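Local coordinates for glycosylation Associate Protein 2 (Streptococcus agalactiae serotype V, PDB 6OYC) that probably takes part, within a complex with its Gap1 and Gap3 partners, in the glycosylation and secretion of cell-surface proteins by the accessory Sec system, at residues E159-F164 with K249-L254; Y168-N173 with K243-G248; I204-D209 with L232-S237; T298-G303 with I366-S371; H387-G392 with S449-A454. All blocks are in the same frame, centred on the assembly; numbering follows the deposited sequence.

Interaction 1 of 5, residues E159-F164 with K249-L254; sequences ELEGQF and KGIVKL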
# COMPACT_ATOMS: atom_id res chain seq x y z
N GLU B 159 10.95 20.36 13.05
CA GLU B 159 10.19 21.59 13.12
C GLU B 159 11.17 22.76 13.07
O GLU B 159 12.07 22.86 13.91
CB GLU B 159 9.37 21.62 14.41
CG GLU B 159 8.22 22.58 14.43
CD GLU B 159 7.43 22.47 15.72
OE1 GLU B 159 7.81 21.65 16.59
OE2 GLU B 159 6.43 23.21 15.86
N LEU B 160 10.99 23.63 12.07
CA LEU B 160 11.81 24.81 11.89
C LEU B 160 10.92 26.03 11.96
O LEU B 160 9.87 26.07 11.30
CB LEU B 160 12.55 24.78 10.56
CG LEU B 160 13.38 23.51 10.42
CD1 LEU B 160 13.49 23.04 8.97
CD2 LEU B 160 14.75 23.76 11.02
N GLU B 161 11.34 27.03 12.73
CA GLU B 161 10.56 28.26 12.87
C GLU B 161 11.46 29.48 12.82
O GLU B 161 12.49 29.52 13.52
CB GLU B 161 9.76 28.23 14.17
CG GLU B 161 8.94 29.49 14.41
CD GLU B 161 8.02 29.35 15.61
OE1 GLU B 161 8.18 28.37 16.38
OE2 GLU B 161 7.14 30.21 15.77
N GLY B 162 11.08 30.47 12.02
CA GLY B 162 11.79 31.75 11.99
C GLY B 162 11.61 32.46 10.66
O GLY B 162 10.56 32.34 10.02
N GLN B 163 12.64 33.20 10.28
CA GLN B 163 12.68 33.90 9.00
C GLN B 163 13.59 33.16 8.04
O GLN B 163 14.76 32.92 8.36
CB GLN B 163 13.16 35.33 9.19
CG GLN B 163 12.44 36.03 10.34
CD GLN B 163 11.49 37.13 9.88
OE1 GLN B 163 10.93 37.05 8.78
NE2 GLN B 163 11.29 38.14 10.72
N PHE B 164 13.07 32.85 6.85
CA PHE B 164 13.77 32.02 5.89
C PHE B 164 14.32 32.78 4.70
O PHE B 164 15.13 32.23 3.96
CB PHE B 164 12.85 30.88 5.42
CG PHE B 164 12.43 29.98 6.54
CD1 PHE B 164 13.24 28.91 6.93
CD2 PHE B 164 11.29 30.25 7.29
CE1 PHE B 164 12.89 28.11 8.00
CE2 PHE B 164 10.94 29.46 8.36
CZ PHE B 164 11.74 28.38 8.72
N LYS B 249 8.23 33.70 6.57
CA LYS B 249 8.30 33.57 8.02
C LYS B 249 7.19 32.65 8.50
O LYS B 249 6.06 32.72 8.02
CB LYS B 249 8.20 34.95 8.67
CG LYS B 249 7.55 34.97 10.06
CD LYS B 249 8.59 34.91 11.19
CE LYS B 249 7.96 34.70 12.60
NZ LYS B 249 7.48 33.32 12.93
N GLY B 250 7.52 31.80 9.45
CA GLY B 250 6.57 30.91 10.05
C GLY B 250 7.24 29.60 10.45
O GLY B 250 8.38 29.60 10.91
N ILE B 251 6.51 28.50 10.25
CA ILE B 251 6.90 27.20 10.75
C ILE B 251 6.81 26.18 9.63
O ILE B 251 5.80 26.13 8.92
CB ILE B 251 6.03 26.74 11.93
CG1 ILE B 251 6.14 27.73 13.09
CG2 ILE B 251 6.44 25.34 12.38
CD1 ILE B 251 5.31 27.33 14.28
N VAL B 252 7.86 25.39 9.46
CA VAL B 252 7.84 24.20 8.62
C VAL B 252 7.99 23.00 9.54
O VAL B 252 8.86 23.01 10.43
CB VAL B 252 8.99 24.22 7.59
CG1 VAL B 252 8.78 23.15 6.53
CG2 VAL B 252 9.14 25.61 6.99
N LYS B 253 7.13 22.00 9.37
CA LYS B 253 7.26 20.70 10.02
C LYS B 253 7.48 19.68 8.93
O LYS B 253 6.61 19.49 8.09
CB LYS B 253 6.03 20.32 10.85
CG LYS B 253 5.73 21.23 12.03
CD LYS B 253 4.93 20.46 13.09
CE LYS B 253 4.44 21.36 14.24
NZ LYS B 253 3.30 22.26 13.86
N LEU B 254 8.62 19.01 8.95
CA LEU B 254 8.96 17.98 7.97
C LEU B 254 8.83 16.61 8.60
O LEU B 254 9.31 16.38 9.71
CB LEU B 254 10.38 18.18 7.45
CG LEU B 254 10.57 19.53 6.76
CD1 LEU B 254 12.04 19.80 6.54
CD2 LEU B 254 9.82 19.56 5.43
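Glu159 and Lys253 lie side by side and point the same way, the carboxylate beside the far end of the lysine, with Glu159 OE2 3.2 Å from Lys253 CE. Their charged ends form a long salt bridge (Glu159 OE2 to Lys253 NZ, 3.8 Å), and NZ has a stronger partner in Glu195. On the same face Glu161 slants across Ile251: with CG anti to its backbone N (chi1 179°), its aliphatic CB and CG pack on Ile251 CG1, CG at 3.6 Å, and the carboxylate lies at the partly exposed end. Gln163 bends across Lys249, bringing Gln163 OE1 to 3.4 Å from Lys249 CB. This face suits long polar chains with aliphatic stems. The other face carries Leu160 and Val252 and turns inward to the second sheet of a beta-sandwich; Leu254 CD1 comes near Leu160 CD1, and both leucines meet Leu172. Phe164 lies beyond a corner of its strand. Its ring presents an edge to the Gly250 carbonyl, with CE2 3.6 Å from that O, and CZ meets Val252 CG2 at 4.2 Å. Between the two faces the antiparallel backbones pair through Leu160 N to Val252 O (2.8 Å) and Gly162 N to Gly250 O (3.0 Å), each bond having its reciprocal. Both glycines adopt backbone angles at which a CB would press on the preceding carbonyl oxygen, letting the strands turn their corners together.

Interaction 2 of 5, residues Y168-N173 with K243-G248; sequences YSFLLN and KLFAKG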
# COMPACT_ATOMS: atom_id res chain seq x y z
N TYR B 168 13.58 32.73 -2.21
CA TYR B 168 13.89 31.35 -1.87
C TYR B 168 15.35 31.24 -1.46
O TYR B 168 16.25 31.73 -2.15
CB TYR B 168 13.59 30.43 -3.06
CG TYR B 168 12.12 30.02 -3.14
CD1 TYR B 168 11.53 29.24 -2.14
CD2 TYR B 168 11.34 30.39 -4.23
CE1 TYR B 168 10.19 28.85 -2.23
CE2 TYR B 168 10.03 30.02 -4.33
CZ TYR B 168 9.46 29.26 -3.33
OH TYR B 168 8.14 28.93 -3.48
N SER B 169 15.58 30.65 -0.29
CA SER B 169 16.91 30.58 0.30
C SER B 169 17.18 29.17 0.79
O SER B 169 16.32 28.57 1.45
CB SER B 169 17.06 31.53 1.48
OG SER B 169 16.93 32.85 1.04
N PHE B 170 18.38 28.67 0.49
CA PHE B 170 18.75 27.32 0.90
C PHE B 170 18.52 27.15 2.39
O PHE B 170 18.97 27.97 3.20
CB PHE B 170 20.21 27.03 0.55
CG PHE B 170 20.69 25.69 1.05
CD1 PHE B 170 20.19 24.51 0.52
CD2 PHE B 170 21.64 25.61 2.07
CE1 PHE B 170 20.63 23.27 0.96
CE2 PHE B 170 22.10 24.36 2.52
CZ PHE B 170 21.58 23.19 1.97
N LEU B 171 17.78 26.11 2.75
CA LEU B 171 17.51 25.83 4.15
C LEU B 171 18.16 24.54 4.64
O LEU B 171 18.74 24.53 5.73
CB LEU B 171 16.01 25.77 4.40
CG LEU B 171 15.65 25.37 5.84
CD1 LEU B 171 16.22 26.37 6.85
CD2 LEU B 171 14.16 25.23 5.99
N LEU B 172 18.09 23.46 3.85
CA LEU B 172 18.58 22.16 4.27
C LEU B 172 18.76 21.25 3.06
O LEU B 172 18.13 21.44 2.02
CB LEU B 172 17.63 21.51 5.28
CG LEU B 172 16.21 21.19 4.78
CD1 LEU B 172 16.12 19.78 4.21
CD2 LEU B 172 15.21 21.37 5.92
N ASN B 173 19.58 20.22 3.23
CA ASN B 173 19.67 19.17 2.24
C ASN B 173 19.51 17.82 2.92
O ASN B 173 19.60 17.69 4.14
CB ASN B 173 20.98 19.22 1.47
CG ASN B 173 22.19 18.98 2.37
OD1 ASN B 173 22.73 19.91 2.97
ND2 ASN B 173 22.59 17.71 2.49
N LYS B 243 17.58 18.99 -2.17
CA LYS B 243 17.76 20.23 -1.42
C LYS B 243 16.41 20.91 -1.22
O LYS B 243 15.54 20.85 -2.09
CB LYS B 243 18.71 21.21 -2.15
CG LYS B 243 20.10 20.65 -2.41
CD LYS B 243 20.68 21.16 -3.74
CE LYS B 243 20.38 20.20 -4.90
NZ LYS B 243 21.32 20.44 -6.05
N LEU B 244 16.23 21.57 -0.08
CA LEU B 244 15.02 22.33 0.18
C LEU B 244 15.37 23.81 0.37
O LEU B 244 16.33 24.13 1.08
CB LEU B 244 14.27 21.78 1.40
CG LEU B 244 12.95 22.42 1.83
CD1 LEU B 244 12.13 21.47 2.62
CD2 LEU B 244 13.21 23.59 2.73
N PHE B 245 14.63 24.68 -0.30
CA PHE B 245 14.72 26.13 -0.16
C PHE B 245 13.42 26.64 0.46
O PHE B 245 12.37 26.01 0.35
CB PHE B 245 14.94 26.83 -1.51
CG PHE B 245 16.25 26.50 -2.16
CD1 PHE B 245 16.49 25.26 -2.70
CD2 PHE B 245 17.23 27.46 -2.28
CE1 PHE B 245 17.71 24.97 -3.30
CE2 PHE B 245 18.45 27.18 -2.88
CZ PHE B 245 18.68 25.93 -3.39
N ALA B 246 13.51 27.79 1.12
CA ALA B 246 12.37 28.40 1.78
C ALA B 246 12.49 29.92 1.71
O ALA B 246 13.57 30.47 1.47
CB ALA B 246 12.26 27.97 3.24
N LYS B 247 11.36 30.57 1.92
CA LYS B 247 11.29 32.02 2.04
C LYS B 247 10.08 32.38 2.88
O LYS B 247 9.11 31.62 2.98
CB LYS B 247 11.22 32.69 0.67
CG LYS B 247 10.01 32.33 -0.16
CD LYS B 247 9.97 33.23 -1.39
CE LYS B 247 8.73 33.02 -2.23
NZ LYS B 247 8.66 34.10 -3.26
N GLY B 248 10.15 33.56 3.50
CA GLY B 248 9.07 34.03 4.35
C GLY B 248 9.32 33.73 5.82
O GLY B 248 10.45 33.54 6.27
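Leu171 and Leu172 both face Leu244, and the three form the buried, close-packed part of the contact. Leu244 O takes a bond from Leu171 N at 3.0 Å and a weak one from Leu172 N at 3.3 Å, while Leu244 N returns a nearly straight bond to Leu172 O (2.8 Å). Leu171 and Leu244 run side by side with their CD2 atoms 3.8 Å apart, and Leu172 CD1 reaches across to Leu244 CB at 3.9 Å. Branched aliphatic chains suit this buried side, which Leu160 and Leu254 of the other sheet close; Ala246 is small enough to leave room for Phe164 there. The opposite face is more open to solvent, its residues partly exposed. Phe170 turns its edge to the face of Phe245 in a T-shaped pair, ring centres 5.9 Å apart and planes at 70°, yet this side still holds one close approach, Phe245 CD2 to Phe170 N at 3.2 Å. At the far end Lys247 CE sits over one face of the Tyr168 ring, 4.1 Å from its centre, a CH-pi contact; the long aliphatic stem of a lysine can lie over a ring face at the surface. The lysine gets there with CG between its backbone N and carbonyl carbon (chi1 62°) and everything beyond extended. Two residues set against one, with the register shifting between Phe170 and Leu172, make a classic beta bulge in an antiparallel sheet of a beta-sandwich.

Interaction 3 of 5, residues I204-D209 with L232-S237; sequences ISLIVD and LESDIS
Asp209 and Ser237 bring together the flat groups of this contact, a carboxylate and a peptide carbonyl; no aromatic ring belongs to either segment. The Ser237 carbonyl receives Asp209 N at 2.8 Å, the donor tilted only 16° from the carbonyl plane and the N-H pointing fairly straight at the oxygen (157°). Asp209 CB rests 3.2 Å from the same Ser237 O. The carboxylate swings toward the serine side chain, where at 3.4 Å Asp209 OD2 and Ser237 OG make at best a weak hydrogen bond. Polar residues suit this end, since Asp209 is exposed and Ser237 partly so. The strand 204-208 belongs to an antiparallel sheet of the beta-sandwich, and 232-237 is the connection that leaves strand 230-232 of the other sheet and swings round to strand 238-247. Ile204, Leu206 and Leu232 are buried here. Ile236 CG2 touches both Val208 CG2 at 4.0 Å and Leu206 CD2 at 4.1 Å, while deeper in, Ile204 CG2 meets Leu232 CD1 at 4.1 Å. The CB bond of Leu206 points toward the connection, and Phe180 adjoins both Leu206 and Leu232. The connection is shaped from within by an ST turn, Ser234 OG accepting Ile236 N at 3.1 Å; serine supplies the short hydroxyl that such a turn needs.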
# COMPACT_ATOMS: atom_id res chain seq x y z
N ILE B 204 15.70 18.89 -6.95
CA ILE B 204 16.03 17.48 -7.08
C ILE B 204 16.96 17.37 -8.28
O ILE B 204 16.57 17.72 -9.40
CB ILE B 204 14.77 16.62 -7.27
CG1 ILE B 204 13.84 16.84 -6.08
CG2 ILE B 204 15.09 15.12 -7.42
CD1 ILE B 204 12.45 16.43 -6.33
N SER B 205 18.19 16.89 -8.04
CA SER B 205 19.25 16.81 -9.04
C SER B 205 19.61 15.35 -9.33
O SER B 205 19.95 14.59 -8.42
CB SER B 205 20.50 17.57 -8.58
OG SER B 205 20.23 18.92 -8.20
N LEU B 206 19.58 14.97 -10.61
CA LEU B 206 19.90 13.61 -11.03
C LEU B 206 21.38 13.50 -11.38
O LEU B 206 21.83 14.02 -12.41
CB LEU B 206 19.03 13.21 -12.21
CG LEU B 206 19.28 11.83 -12.83
CD1 LEU B 206 19.20 10.73 -11.78
CD2 LEU B 206 18.28 11.60 -13.98
N ILE B 207 22.15 12.82 -10.52
CA ILE B 207 23.57 12.57 -10.75
C ILE B 207 23.70 11.28 -11.57
O ILE B 207 23.23 10.22 -11.13
CB ILE B 207 24.33 12.46 -9.42
CG1 ILE B 207 24.19 13.75 -8.60
CG2 ILE B 207 25.82 12.11 -9.65
CD1 ILE B 207 24.00 13.53 -7.10
N VAL B 208 24.33 11.37 -12.74
CA VAL B 208 24.40 10.22 -13.65
C VAL B 208 25.15 9.08 -13.00
O VAL B 208 26.19 9.27 -12.35
CB VAL B 208 25.08 10.59 -14.98
CG1 VAL B 208 25.30 9.33 -15.84
CG2 VAL B 208 24.27 11.60 -15.72
N ASP B 209 24.64 7.87 -13.21
CA ASP B 209 25.25 6.69 -12.62
C ASP B 209 26.74 6.61 -12.91
O ASP B 209 27.18 6.81 -14.04
CB ASP B 209 24.56 5.45 -13.16
CG ASP B 209 24.28 4.46 -12.10
OD1 ASP B 209 25.23 4.15 -11.32
OD2 ASP B 209 23.11 4.02 -12.03
N LEU B 232 8.71 11.05 -11.20
CA LEU B 232 9.83 11.42 -12.05
C LEU B 232 10.23 10.25 -12.93
O LEU B 232 10.31 9.11 -12.48
CB LEU B 232 11.05 11.82 -11.22
CG LEU B 232 10.80 12.99 -10.27
CD1 LEU B 232 12.13 13.40 -9.60
CD2 LEU B 232 10.21 14.11 -11.08
N GLU B 233 10.58 10.56 -14.16
CA GLU B 233 10.88 9.51 -15.10
C GLU B 233 11.89 10.06 -16.09
O GLU B 233 11.71 11.15 -16.62
CB GLU B 233 9.58 9.08 -15.79
CG GLU B 233 9.73 8.16 -16.90
CD GLU B 233 9.84 8.85 -18.24
OE1 GLU B 233 8.88 9.53 -18.66
OE2 GLU B 233 10.88 8.65 -18.88
N SER B 234 12.97 9.31 -16.30
CA SER B 234 13.95 9.68 -17.31
C SER B 234 14.66 8.43 -17.77
O SER B 234 14.74 7.44 -17.03
CB SER B 234 14.97 10.70 -16.78
OG SER B 234 16.10 10.78 -17.64
N ASP B 235 15.20 8.46 -18.97
CA ASP B 235 15.93 7.29 -19.42
C ASP B 235 17.38 7.27 -18.95
O ASP B 235 18.10 6.31 -19.25
CB ASP B 235 15.84 7.14 -20.93
CG ASP B 235 14.40 6.87 -21.41
OD1 ASP B 235 14.07 7.25 -22.56
OD2 ASP B 235 13.62 6.26 -20.64
N ILE B 236 17.80 8.25 -18.18
CA ILE B 236 19.12 8.27 -17.56
C ILE B 236 19.03 7.62 -16.19
O ILE B 236 18.13 7.94 -15.40
CB ILE B 236 19.65 9.70 -17.45
CG1 ILE B 236 19.93 10.26 -18.84
CG2 ILE B 236 20.88 9.72 -16.59
CD1 ILE B 236 19.61 11.76 -18.98
N SER B 237 19.94 6.71 -15.91
CA SER B 237 20.03 6.07 -14.61
C SER B 237 21.06 6.78 -13.72
O SER B 237 22.12 7.23 -14.20
CB SER B 237 20.42 4.60 -14.82
OG SER B 237 20.18 3.84 -13.66

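Interaction 4 of 5, residues T298-G303 with I366-S371; sequences TVYFSG and ILSGLS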
# COMPACT_ATOMS: atom_id res chain seq x y z
N THR B 298 -12.01 -11.11 2.23
CA THR B 298 -11.02 -11.28 3.29
C THR B 298 -10.00 -10.14 3.28
O THR B 298 -9.28 -9.94 2.30
CB THR B 298 -10.31 -12.61 3.12
OG1 THR B 298 -9.71 -12.66 1.82
CG2 THR B 298 -11.31 -13.75 3.28
N VAL B 299 -9.89 -9.43 4.41
CA VAL B 299 -9.03 -8.25 4.53
C VAL B 299 -7.84 -8.60 5.41
O VAL B 299 -8.01 -9.09 6.54
CB VAL B 299 -9.81 -7.06 5.12
CG1 VAL B 299 -8.91 -5.84 5.30
CG2 VAL B 299 -11.02 -6.73 4.24
N TYR B 300 -6.63 -8.34 4.91
CA TYR B 300 -5.40 -8.53 5.68
C TYR B 300 -4.72 -7.19 5.89
O TYR B 300 -4.32 -6.54 4.91
CB TYR B 300 -4.45 -9.49 4.96
CG TYR B 300 -3.20 -9.80 5.75
CD1 TYR B 300 -3.28 -10.41 7.01
CD2 TYR B 300 -1.93 -9.49 5.25
CE1 TYR B 300 -2.13 -10.71 7.73
CE2 TYR B 300 -0.78 -9.78 5.98
CZ TYR B 300 -0.89 -10.38 7.22
OH TYR B 300 0.25 -10.68 7.93
N PHE B 301 -4.59 -6.77 7.15
CA PHE B 301 -3.80 -5.60 7.49
C PHE B 301 -2.32 -5.98 7.60
O PHE B 301 -1.97 -6.94 8.30
CB PHE B 301 -4.25 -4.99 8.81
CG PHE B 301 -5.56 -4.23 8.74
CD1 PHE B 301 -6.77 -4.91 8.71
CD2 PHE B 301 -5.58 -2.85 8.77
CE1 PHE B 301 -7.96 -4.23 8.66
CE2 PHE B 301 -6.78 -2.16 8.73
CZ PHE B 301 -7.98 -2.85 8.67
N SER B 302 -1.46 -5.23 6.92
CA SER B 302 -0.04 -5.55 6.94
C SER B 302 0.54 -5.31 8.32
O SER B 302 0.14 -4.39 9.04
CB SER B 302 0.72 -4.72 5.90
OG SER B 302 0.32 -5.02 4.58
N GLY B 303 1.51 -6.15 8.69
CA GLY B 303 2.27 -5.93 9.90
C GLY B 303 3.25 -4.76 9.77
O GLY B 303 3.32 -4.05 8.76
N ILE B 366 -14.34 -10.54 6.50
CA ILE B 366 -13.38 -11.08 7.47
C ILE B 366 -12.17 -10.16 7.56
O ILE B 366 -11.48 -9.94 6.55
CB ILE B 366 -12.93 -12.50 7.09
CG1 ILE B 366 -14.14 -13.42 6.97
CG2 ILE B 366 -11.91 -13.03 8.12
CD1 ILE B 366 -13.84 -14.65 6.20
N LEU B 367 -11.88 -9.66 8.76
CA LEU B 367 -10.70 -8.84 9.03
C LEU B 367 -9.64 -9.68 9.73
O LEU B 367 -9.96 -10.47 10.62
CB LEU B 367 -11.07 -7.62 9.87
CG LEU B 367 -12.17 -6.76 9.26
CD1 LEU B 367 -12.60 -5.64 10.18
CD2 LEU B 367 -11.73 -6.21 7.91
N SER B 368 -8.38 -9.48 9.35
CA SER B 368 -7.30 -10.33 9.83
C SER B 368 -5.98 -9.57 9.88
O SER B 368 -5.81 -8.54 9.23
CB SER B 368 -7.14 -11.57 8.95
OG SER B 368 -6.94 -11.18 7.60
N GLY B 369 -5.03 -10.12 10.64
CA GLY B 369 -3.68 -9.58 10.68
C GLY B 369 -2.87 -10.23 11.78
O GLY B 369 -3.37 -10.99 12.61
N LEU B 370 -1.58 -9.91 11.77
CA LEU B 370 -0.64 -10.35 12.79
C LEU B 370 0.09 -9.14 13.37
O LEU B 370 0.36 -8.16 12.66
CB LEU B 370 0.35 -11.37 12.19
CG LEU B 370 -0.39 -12.58 11.61
CD1 LEU B 370 0.39 -13.25 10.52
CD2 LEU B 370 -0.76 -13.59 12.70
N SER B 371 0.37 -9.21 14.67
CA SER B 371 0.96 -8.12 15.46
C SER B 371 0.31 -6.77 15.16
O SER B 371 -0.80 -6.52 15.64
CB SER B 371 2.47 -8.04 15.23
OG SER B 371 3.16 -9.04 15.97
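The strands 298-301 and 366-370 run parallel, 4.7 Å apart at their closest and inclined by 26°. Val299 N gives a nearly straight bond to Ile366 O (2.7 Å), Phe301 N another to Ser368 O (3.0 Å), and Ser368 N only a weak, bent one to Val299 O. The same Val299 O also receives Ser368 OG at 2.6 Å, approaching from above the carbonyl plane. Its chi1 of 56° sets OG between the backbone N and carbonyl carbon, and Tyr506 OH is a further partner, so the buried hydroxyl is well satisfied. On one face Val299 and Leu367 lie side by side, Val299 CB 3.5 Å from Leu367 CD2. On the other, the Tyr300 ring runs toward the strand end, turning its edge to Ser368 OG and bringing CE1 to 3.5 Å from Gly369 CA and OH to 3.7 Å from Leu370 CD1. Glycine suits position 369: it readily takes the backbone angles found here, and a CB would lie close to Phe301 O. Past Leu370 the chain turns sharply at Ser371, with phi positive at 45°, and Ser371 OG hydrogen-bonds His491 NE2, an arrangement consistent with the nucleophile elbow and Ser-His-Asp triad of an alpha/beta-hydrolase fold.

Interaction 5 of 5, residues H387-G392 with S449-A454; sequences HAIIIG and SNTTFA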
# COMPACT_ATOMS: atom_id res chain seq x y z
N HIS B 387 -18.02 -10.58 9.99
CA HIS B 387 -18.32 -11.95 10.33
C HIS B 387 -17.26 -12.54 11.25
O HIS B 387 -17.58 -13.25 12.22
CB HIS B 387 -18.44 -12.79 9.07
CG HIS B 387 -18.71 -14.23 9.35
ND1 HIS B 387 -19.93 -14.67 9.82
CD2 HIS B 387 -17.93 -15.33 9.24
CE1 HIS B 387 -19.89 -15.98 9.98
NE2 HIS B 387 -18.69 -16.41 9.64
N ALA B 388 -15.99 -12.28 10.96
CA ALA B 388 -14.91 -12.91 11.69
C ALA B 388 -13.69 -12.00 11.71
O ALA B 388 -13.45 -11.22 10.79
CB ALA B 388 -14.55 -14.26 11.07
N ILE B 389 -12.91 -12.12 12.79
CA ILE B 389 -11.65 -11.43 12.97
C ILE B 389 -10.63 -12.49 13.35
O ILE B 389 -10.71 -13.05 14.45
CB ILE B 389 -11.75 -10.34 14.03
CG1 ILE B 389 -12.60 -9.19 13.50
CG2 ILE B 389 -10.36 -9.86 14.45
CD1 ILE B 389 -12.86 -8.12 14.52
N ILE B 390 -9.71 -12.80 12.44
CA ILE B 390 -8.66 -13.78 12.68
C ILE B 390 -7.39 -13.01 12.99
O ILE B 390 -6.84 -12.32 12.12
CB ILE B 390 -8.46 -14.70 11.47
CG1 ILE B 390 -9.76 -15.40 11.09
CG2 ILE B 390 -7.34 -15.70 11.72
CD1 ILE B 390 -9.67 -16.21 9.81
N ILE B 391 -6.89 -13.12 14.21
CA ILE B 391 -5.73 -12.34 14.62
C ILE B 391 -4.77 -13.22 15.40
O ILE B 391 -5.17 -14.16 16.08
CB ILE B 391 -6.16 -11.11 15.44
CG1 ILE B 391 -7.24 -11.48 16.45
CG2 ILE B 391 -6.69 -10.02 14.51
CD1 ILE B 391 -7.52 -10.37 17.47
N GLY B 392 -3.47 -12.91 15.27
CA GLY B 392 -2.42 -13.58 16.00
C GLY B 392 -1.37 -12.63 16.57
O GLY B 392 -0.89 -11.74 15.87
N SER B 449 -21.62 -7.75 16.79
CA SER B 449 -22.73 -8.70 16.85
C SER B 449 -22.54 -9.86 15.89
O SER B 449 -22.80 -11.02 16.24
CB SER B 449 -24.06 -7.98 16.59
OG SER B 449 -24.21 -7.64 15.22
N ASN B 450 -22.06 -9.58 14.68
CA ASN B 450 -21.82 -10.62 13.68
C ASN B 450 -20.56 -11.42 13.94
O ASN B 450 -20.34 -12.41 13.23
CB ASN B 450 -21.72 -10.00 12.28
CG ASN B 450 -23.06 -9.57 11.73
OD1 ASN B 450 -24.10 -10.05 12.16
ND2 ASN B 450 -23.03 -8.67 10.75
N THR B 451 -19.75 -11.05 14.93
CA THR B 451 -18.32 -11.38 14.92
C THR B 451 -17.96 -12.57 15.80
O THR B 451 -18.40 -12.67 16.95
CB THR B 451 -17.48 -10.17 15.37
OG1 THR B 451 -17.99 -8.96 14.79
CG2 THR B 451 -16.04 -10.36 14.96
N THR B 452 -17.11 -13.44 15.26
CA THR B 452 -16.36 -14.45 16.01
C THR B 452 -14.87 -14.13 15.94
O THR B 452 -14.38 -13.70 14.89
CB THR B 452 -16.62 -15.85 15.44
OG1 THR B 452 -18.03 -16.07 15.28
CG2 THR B 452 -16.01 -16.92 16.33
N PHE B 453 -14.13 -14.35 17.03
CA PHE B 453 -12.70 -14.06 17.07
C PHE B 453 -11.89 -15.35 17.09
O PHE B 453 -12.06 -16.18 17.99
CB PHE B 453 -12.32 -13.21 18.29
CG PHE B 453 -12.83 -11.80 18.23
CD1 PHE B 453 -14.12 -11.50 18.64
CD2 PHE B 453 -12.01 -10.78 17.79
CE1 PHE B 453 -14.59 -10.20 18.59
CE2 PHE B 453 -12.48 -9.47 17.74
CZ PHE B 453 -13.77 -9.18 18.14
N ALA B 454 -11.01 -15.51 16.11
CA ALA B 454 -9.98 -16.53 16.13
C ALA B 454 -8.69 -15.86 16.58
O ALA B 454 -8.18 -14.98 15.88
CB ALA B 454 -9.80 -17.19 14.77
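Ile389, Ala454 and His387 give up the most surface here. Ile389 lies side by side with Phe453, its CD1 3.5 Å from Phe453 CE2, while Thr451 CG2 packs on Ile389 CG1 at 3.9 Å and also sits over one face of the phenyl ring. The beta-branched chain of isoleucine suits a strand and lays CB, CG2 and CD1 against the ring. Its backbone works in both directions, Ile389 N bonding to Thr452 O and Ala454 N to Ile389 O, each at 3.0 Å. Ala454 meets Ile390 on the opposite face, CB to CG1 at 4.1 Å, and its smallness suits a site under helix 495-514, whose Gln505 touches it. Ala454 O accepts a straight bond from Ile391 N (2.8 Å, 173°). His387, by contrast, contributes mainly backbone: its O takes Thr452 N at 3.1 Å. Its CB bond points away from the partner segment, and both ring nitrogens are used, ND1 with Asp363 and NE2 with Asp513, so a histidine ties the strand start to its surroundings. Parallel strands with helix 372-381 on the Ile389 and Ile391 side and helix 495-514 on the Ile390 and Ala454 side are consistent with an alpha/beta-hydrolase core.

The five contacts divide between two parts of the chain. Interactions 1, 2 and 3 belong to the beta-sandwich: interaction 1 lies in one sheet and interaction 2 in the other, centres 10 Å apart, and strands 157-165 and 168-180, like 238-247 and 251-262, follow each other in the chain. Interaction 3, 22 Å from interaction 2 centre to centre, meets it where Lys243 NZ reaches Ser205 OG. In sequence 3 falls within the span bridged by 2, and 2 within that of 1. Interactions 4 and 5 come later, centres 11 Å apart, on neighbouring strands of the hydrolase-like sheet, centres 37 to 51 Å from those of the others. These contacts thus sample a sandwich, possibly lectin-like, and a hydrolase-like domain.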